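Local coordinates for protein predicted acetamidase/formamidase (Thermoanaerobacter tengcongensis, PDB 3TKK) that probably hydrolyses carbon-nitrogen bonds in linear amides, as a zinc- and calcium-binding member of the acetamidase/formamidase family, at residues D75-K89 and V201-L215. Residues are numbered along the deposited sequence; the frame is centred on the assembly and turned at random.
Sequences DVLKVKIKKIEVAEK and VAGKVLLEVEVIKGL
A classic beta bulge sets K82 and K83 together opposite L206, between the antiparallel neighbours 76-86 and 203-212 of a mixed sheet. L206 O accepts two N-H groups: K82 N at 2.7 Å, nearly in line with the carbonyl, and K83 N at 3.2 Å, in the carbonyl plane on a lone pair. L206 CD2 lies against K83 CE. K82, whose CB points at the other strand, has an extended chain; its NZ is held chiefly by a salt bridge to E31 of strand 31-36 and adds a weak bond to E208 OE1 at 3.2 Å. E208, on the face of L206, runs beside K80 with both chains heading in one direction. The opposite face is apolar: V79 CG1 meets L207 CD2, and V205 and L207 pack on strand 180-186. At the far end, back on the face of L206 and E208, V76 CB packs on I212 CB, and V76 CG2 meets L215 CD2 at 3.8 Å. D75 holds CG anti to its carbonyl carbon (chi1 -65°), which brings the carboxylate to K213. D75 OD2 takes K213 NZ at 2.8 Å on the syn side, 32° out of the carboxylate plane, and also K72 N. Without this carboxylate, as with an alanine here, K213 NZ would probably lose its charged mate and K72 N its acceptor. Water bridges D75 OD1, at 2.6 Å, to G214 N.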
loop_
_atom_site.group_PDB
_atom_site.type_symbol
_atom_site.label_atom_id
_atom_site.label_comp_id
_atom_site.label_asym_id
_atom_site.label_seq_id
_atom_site.Cartn_x
_atom_site.Cartn_y
_atom_site.Cartn_z
ATOM N N ASP A 75 24.428 6.281 -15.718
ATOM C CA ASP A 75 24.739 6.488 -14.292
ATOM C C ASP A 75 23.486 6.610 -13.474
ATOM O O ASP A 75 22.366 6.424 -13.951
ATOM C CB ASP A 75 25.467 7.857 -14.117
ATOM C CG ASP A 75 26.815 7.899 -14.802
ATOM O OD1 ASP A 75 27.336 6.810 -15.141
ATOM O OD2 ASP A 75 27.343 9.008 -15.001
ATOM N N VAL A 76 23.614 6.999 -12.202
ATOM C CA VAL A 76 22.409 7.098 -11.481
ATOM C C VAL A 76 22.557 8.451 -10.804
ATOM O O VAL A 76 23.683 8.789 -10.376
ATOM C CB VAL A 76 22.245 5.938 -10.429
ATOM C CG1 VAL A 76 21.282 6.338 -9.311
ATOM C CG2 VAL A 76 21.765 4.646 -11.135
ATOM N N LEU A 77 21.481 9.244 -10.723
ATOM C CA LEU A 77 21.613 10.485 -9.897
ATOM C C LEU A 77 20.956 10.311 -8.583
ATOM O O LEU A 77 19.751 10.004 -8.533
ATOM C CB LEU A 77 20.943 11.639 -10.570
ATOM C CG LEU A 77 20.921 13.041 -9.968
ATOM C CD1 LEU A 77 22.330 13.617 -10.262
ATOM C CD2 LEU A 77 19.834 13.919 -10.671
ATOM N N LYS A 78 21.709 10.581 -7.514
ATOM C CA LYS A 78 21.176 10.554 -6.154
ATOM C C LYS A 78 20.885 11.984 -5.653
ATOM O O LYS A 78 21.720 12.874 -5.830
ATOM C CB LYS A 78 22.172 9.839 -5.250
ATOM C CG LYS A 78 21.937 10.061 -3.718
ATOM C CD LYS A 78 23.077 9.315 -2.905
ATOM C CE LYS A 78 23.313 10.083 -1.603
ATOM N NZ LYS A 78 24.272 9.269 -0.754
ATOM N N VAL A 79 19.651 12.162 -5.126
ATOM C CA VAL A 79 19.138 13.451 -4.752
ATOM C C VAL A 79 18.723 13.309 -3.282
ATOM O O VAL A 79 17.793 12.591 -2.899
ATOM C CB VAL A 79 17.942 13.908 -5.621
ATOM C CG1 VAL A 79 17.441 15.342 -5.135
ATOM C CG2 VAL A 79 18.198 13.754 -7.150
ATOM N N LYS A 80 19.457 13.947 -2.419
ATOM C CA LYS A 80 19.153 13.899 -0.998
ATOM C C LYS A 80 18.212 15.073 -0.705
ATOM O O LYS A 80 18.640 16.270 -0.841
ATOM C CB LYS A 80 20.481 14.021 -0.218
ATOM C CG LYS A 80 20.274 13.917 1.287
ATOM C CD LYS A 80 21.646 13.997 2.092
ATOM C CE LYS A 80 22.615 12.847 1.805
ATOM N NZ LYS A 80 23.096 12.961 0.387
ATOM N N ILE A 81 16.975 14.767 -0.225
ATOM C CA ILE A 81 16.000 15.783 0.207
ATOM C C ILE A 81 16.299 16.151 1.706
ATOM O O ILE A 81 16.000 15.363 2.621
ATOM C CB ILE A 81 14.593 15.259 0.098
ATOM C CG1 ILE A 81 14.343 14.669 -1.342
ATOM C CG2 ILE A 81 13.605 16.463 0.386
ATOM C CD1 ILE A 81 14.751 15.685 -2.386
ATOM N N LYS A 82 16.840 17.332 1.927
ATOM C CA LYS A 82 17.233 17.738 3.287
ATOM C C LYS A 82 16.145 18.512 3.958
ATOM O O LYS A 82 15.887 18.284 5.088
ATOM C CB LYS A 82 18.529 18.514 3.176
ATOM C CG LYS A 82 19.688 17.595 2.652
ATOM C CD LYS A 82 20.990 18.294 2.968
ATOM C CE LYS A 82 22.156 17.660 2.210
ATOM N NZ LYS A 82 23.437 18.324 2.706
ATOM N N LYS A 83 15.528 19.462 3.301
ATOM C CA LYS A 83 14.452 20.214 3.916
ATOM C C LYS A 83 13.374 20.542 2.957
ATOM O O LYS A 83 13.666 20.867 1.813
ATOM C CB LYS A 83 14.944 21.562 4.369
ATOM C CG LYS A 83 15.220 21.614 5.797
ATOM C CD LYS A 83 15.193 23.071 6.138
ATOM C CE LYS A 83 16.321 23.825 5.357
ATOM N NZ LYS A 83 17.419 24.198 6.379
ATOM N N ILE A 84 12.143 20.579 3.423
ATOM C CA ILE A 84 11.075 21.066 2.535
ATOM C C ILE A 84 10.320 22.170 3.309
ATOM O O ILE A 84 9.789 21.886 4.396
ATOM C CB ILE A 84 10.103 19.934 2.206
ATOM C CG1 ILE A 84 10.796 18.829 1.434
ATOM C CG2 ILE A 84 8.890 20.312 1.340
ATOM C CD1 ILE A 84 9.767 17.700 1.079
ATOM N N GLU A 85 10.240 23.395 2.799
ATOM C CA GLU A 85 9.347 24.347 3.436
ATOM C C GLU A 85 8.154 24.648 2.601
ATOM O O GLU A 85 8.257 24.635 1.338
ATOM C CB GLU A 85 10.152 25.613 3.838
ATOM C CG GLU A 85 11.283 25.206 4.798
ATOM C CD GLU A 85 12.492 26.208 4.823
ATOM O OE1 GLU A 85 13.669 25.766 5.062
ATOM O OE2 GLU A 85 12.254 27.433 4.621
ATOM N N VAL A 86 6.970 24.748 3.202
ATOM C CA VAL A 86 5.781 24.902 2.386
ATOM C C VAL A 86 5.176 26.309 2.715
ATOM O O VAL A 86 5.299 26.828 3.792
ATOM C CB VAL A 86 4.726 23.785 2.568
ATOM C CG1 VAL A 86 5.399 22.370 2.247
ATOM C CG2 VAL A 86 4.105 23.873 4.019
ATOM N N ALA A 87 4.496 26.897 1.733
ATOM C CA ALA A 87 3.793 28.157 1.947
ATOM C C ALA A 87 2.691 28.049 3.017
ATOM O O ALA A 87 2.283 26.928 3.389
ATOM C CB ALA A 87 3.307 28.742 0.731
ATOM N N GLU A 88 2.246 29.199 3.529
ATOM C CA GLU A 88 1.218 29.234 4.612
ATOM C C GLU A 88 -0.216 29.060 4.126
ATOM O O GLU A 88 -1.163 29.106 4.915
ATOM C CB GLU A 88 1.379 30.526 5.467
ATOM C CG GLU A 88 1.396 31.634 4.605
ATOM C CD GLU A 88 1.572 32.969 5.320
ATOM O OE1 GLU A 88 0.590 33.428 5.973
ATOM O OE2 GLU A 88 2.683 33.539 5.203
ATOM N N LYS A 89 -0.403 28.880 2.836
ATOM C CA LYS A 89 -1.712 28.416 2.400
ATOM C C LYS A 89 -1.578 27.328 1.333
ATOM O O LYS A 89 -0.506 27.180 0.788
ATOM C CB LYS A 89 -2.557 29.526 1.848
ATOM C CG LYS A 89 -2.311 29.830 0.415
ATOM C CD LYS A 89 -2.747 31.317 0.241
ATOM C CE LYS A 89 -1.879 31.976 -0.843
ATOM N NZ LYS A 89 -2.205 31.377 -2.147
ATOM N N VAL A 201 0.741 23.090 -2.522
ATOM C CA VAL A 201 1.323 24.341 -2.056
ATOM C C VAL A 201 2.606 24.730 -2.804
ATOM O O VAL A 201 3.274 23.869 -3.317
ATOM C CB VAL A 201 1.800 24.179 -0.600
ATOM C CG1 VAL A 201 0.609 23.877 0.371
ATOM C CG2 VAL A 201 2.772 22.956 -0.508
ATOM N N ALA A 202 3.057 25.975 -2.624
ATOM C CA ALA A 202 4.368 26.367 -3.184
ATOM C C ALA A 202 5.273 26.152 -2.029
ATOM O O ALA A 202 4.775 26.095 -0.922
ATOM C CB ALA A 202 4.366 27.926 -3.532
ATOM N N GLY A 203 6.581 26.237 -2.261
ATOM C CA GLY A 203 7.521 26.123 -1.219
ATOM C C GLY A 203 8.946 26.115 -1.707
ATOM O O GLY A 203 9.220 26.484 -2.873
ATOM N N LYS A 204 9.794 25.506 -0.913
ATOM C CA LYS A 204 11.245 25.574 -1.151
ATOM C C LYS A 204 11.882 24.244 -0.630
ATOM O O LYS A 204 11.481 23.744 0.458
ATOM C CB LYS A 204 11.754 26.809 -0.390
ATOM C CG LYS A 204 13.229 27.041 -0.470
ATOM C CD LYS A 204 13.697 28.543 -0.047
ATOM C CE LYS A 204 15.332 28.668 -0.239
ATOM N NZ LYS A 204 16.167 29.905 -0.915
ATOM N N VAL A 205 12.751 23.619 -1.440
ATOM C CA VAL A 205 13.327 22.281 -1.136
ATOM C C VAL A 205 14.849 22.502 -1.068
ATOM O O VAL A 205 15.461 23.000 -2.088
ATOM C CB VAL A 205 13.053 21.259 -2.268
ATOM C CG1 VAL A 205 13.875 19.907 -2.048
ATOM C CG2 VAL A 205 11.544 20.995 -2.397
ATOM N N LEU A 206 15.465 22.243 0.117
ATOM C CA LEU A 206 16.929 22.057 0.189
ATOM C C LEU A 206 17.359 20.660 -0.200
ATOM O O LEU A 206 17.021 19.665 0.521
ATOM C CB LEU A 206 17.509 22.457 1.578
ATOM C CG LEU A 206 19.041 22.362 1.749
ATOM C CD1 LEU A 206 19.811 23.315 0.848
ATOM C CD2 LEU A 206 19.543 22.733 3.283
ATOM N N LEU A 207 18.056 20.517 -1.343
ATOM C CA LEU A 207 18.506 19.186 -1.764
ATOM C C LEU A 207 19.999 19.172 -2.126
ATOM O O LEU A 207 20.678 20.225 -2.323
ATOM C CB LEU A 207 17.741 18.644 -2.909
ATOM C CG LEU A 207 17.676 19.524 -4.156
ATOM C CD1 LEU A 207 18.974 19.399 -4.876
ATOM C CD2 LEU A 207 16.416 19.160 -5.050
ATOM N N GLU A 208 20.513 17.967 -2.253
ATOM C CA GLU A 208 21.907 17.830 -2.657
ATOM C C GLU A 208 21.922 16.805 -3.770
ATOM O O GLU A 208 21.064 15.928 -3.775
ATOM C CB GLU A 208 22.762 17.360 -1.483
ATOM C CG GLU A 208 24.092 16.894 -1.994
ATOM C CD GLU A 208 25.055 16.412 -0.905
ATOM O OE1 GLU A 208 24.869 16.850 0.261
ATOM O OE2 GLU A 208 25.977 15.600 -1.227
ATOM N N VAL A 209 22.815 16.931 -4.744
ATOM C CA VAL A 209 22.874 15.991 -5.822
ATOM C C VAL A 209 24.198 15.237 -5.786
ATOM O O VAL A 209 25.213 15.832 -5.500
ATOM C CB VAL A 209 22.707 16.628 -7.214
ATOM C CG1 VAL A 209 21.263 17.080 -7.496
ATOM C CG2 VAL A 209 23.723 17.868 -7.400
ATOM N N GLU A 210 24.179 13.940 -6.150
ATOM C CA GLU A 210 25.429 13.151 -6.381
ATOM C C GLU A 210 25.302 12.240 -7.598
ATOM O O GLU A 210 24.319 11.558 -7.730
ATOM C CB GLU A 210 25.698 12.233 -5.236
ATOM C CG GLU A 210 26.180 12.975 -4.032
ATOM C CD GLU A 210 26.672 12.027 -2.953
ATOM O OE1 GLU A 210 26.890 10.773 -3.200
ATOM O OE2 GLU A 210 26.858 12.563 -1.857
ATOM N N VAL A 211 26.339 12.184 -8.401
ATOM C CA VAL A 211 26.366 11.250 -9.514
ATOM C C VAL A 211 26.916 9.902 -8.966
ATOM O O VAL A 211 27.959 9.873 -8.318
ATOM C CB VAL A 211 27.235 11.839 -10.623
ATOM C CG1 VAL A 211 27.372 10.853 -11.755
ATOM C CG2 VAL A 211 26.581 13.130 -11.071
ATOM N N ILE A 212 26.170 8.823 -9.144
ATOM C CA ILE A 212 26.666 7.464 -8.819
ATOM C C ILE A 212 27.056 6.736 -10.072
ATOM O O ILE A 212 26.256 6.683 -11.024
ATOM C CB ILE A 212 25.555 6.584 -8.216
ATOM C CG1 ILE A 212 24.960 7.176 -6.890
ATOM C CG2 ILE A 212 26.060 5.161 -8.108
ATOM C CD1 ILE A 212 25.980 7.548 -5.921
ATOM N N LYS A 213 28.273 6.173 -10.091
ATOM C CA LYS A 213 28.781 5.338 -11.196
ATOM C C LYS A 213 28.737 3.818 -10.944
ATOM O O LYS A 213 28.834 3.357 -9.817
ATOM C CB LYS A 213 30.246 5.727 -11.531
ATOM C CG LYS A 213 30.489 7.227 -11.651
ATOM C CD LYS A 213 30.074 7.621 -13.037
ATOM C CE LYS A 213 30.660 8.948 -13.462
ATOM N NZ LYS A 213 30.079 9.370 -14.740
ATOM N N GLY A 214 28.590 3.032 -11.996
ATOM C CA GLY A 214 28.486 1.596 -11.811
ATOM C C GLY A 214 27.254 1.016 -11.089
ATOM O O GLY A 214 27.311 -0.112 -10.563
ATOM N N LEU A 215 26.127 1.731 -11.100
ATOM C CA LEU A 215 24.864 1.185 -10.598
ATOM C C LEU A 215 23.901 1.252 -11.777
ATOM O O LEU A 215 23.849 2.261 -12.482
ATOM C CB LEU A 215 24.381 2.015 -9.405
ATOM C CG LEU A 215 22.967 1.709 -8.923
ATOM C CD1 LEU A 215 22.888 0.285 -8.307
ATOM C CD2 LEU A 215 22.504 2.741 -7.949
HETATM O O HOH W 1 27.915 4.395 -14.366
HETATM O O HOH W 2 0.797 27.692 -1.791
#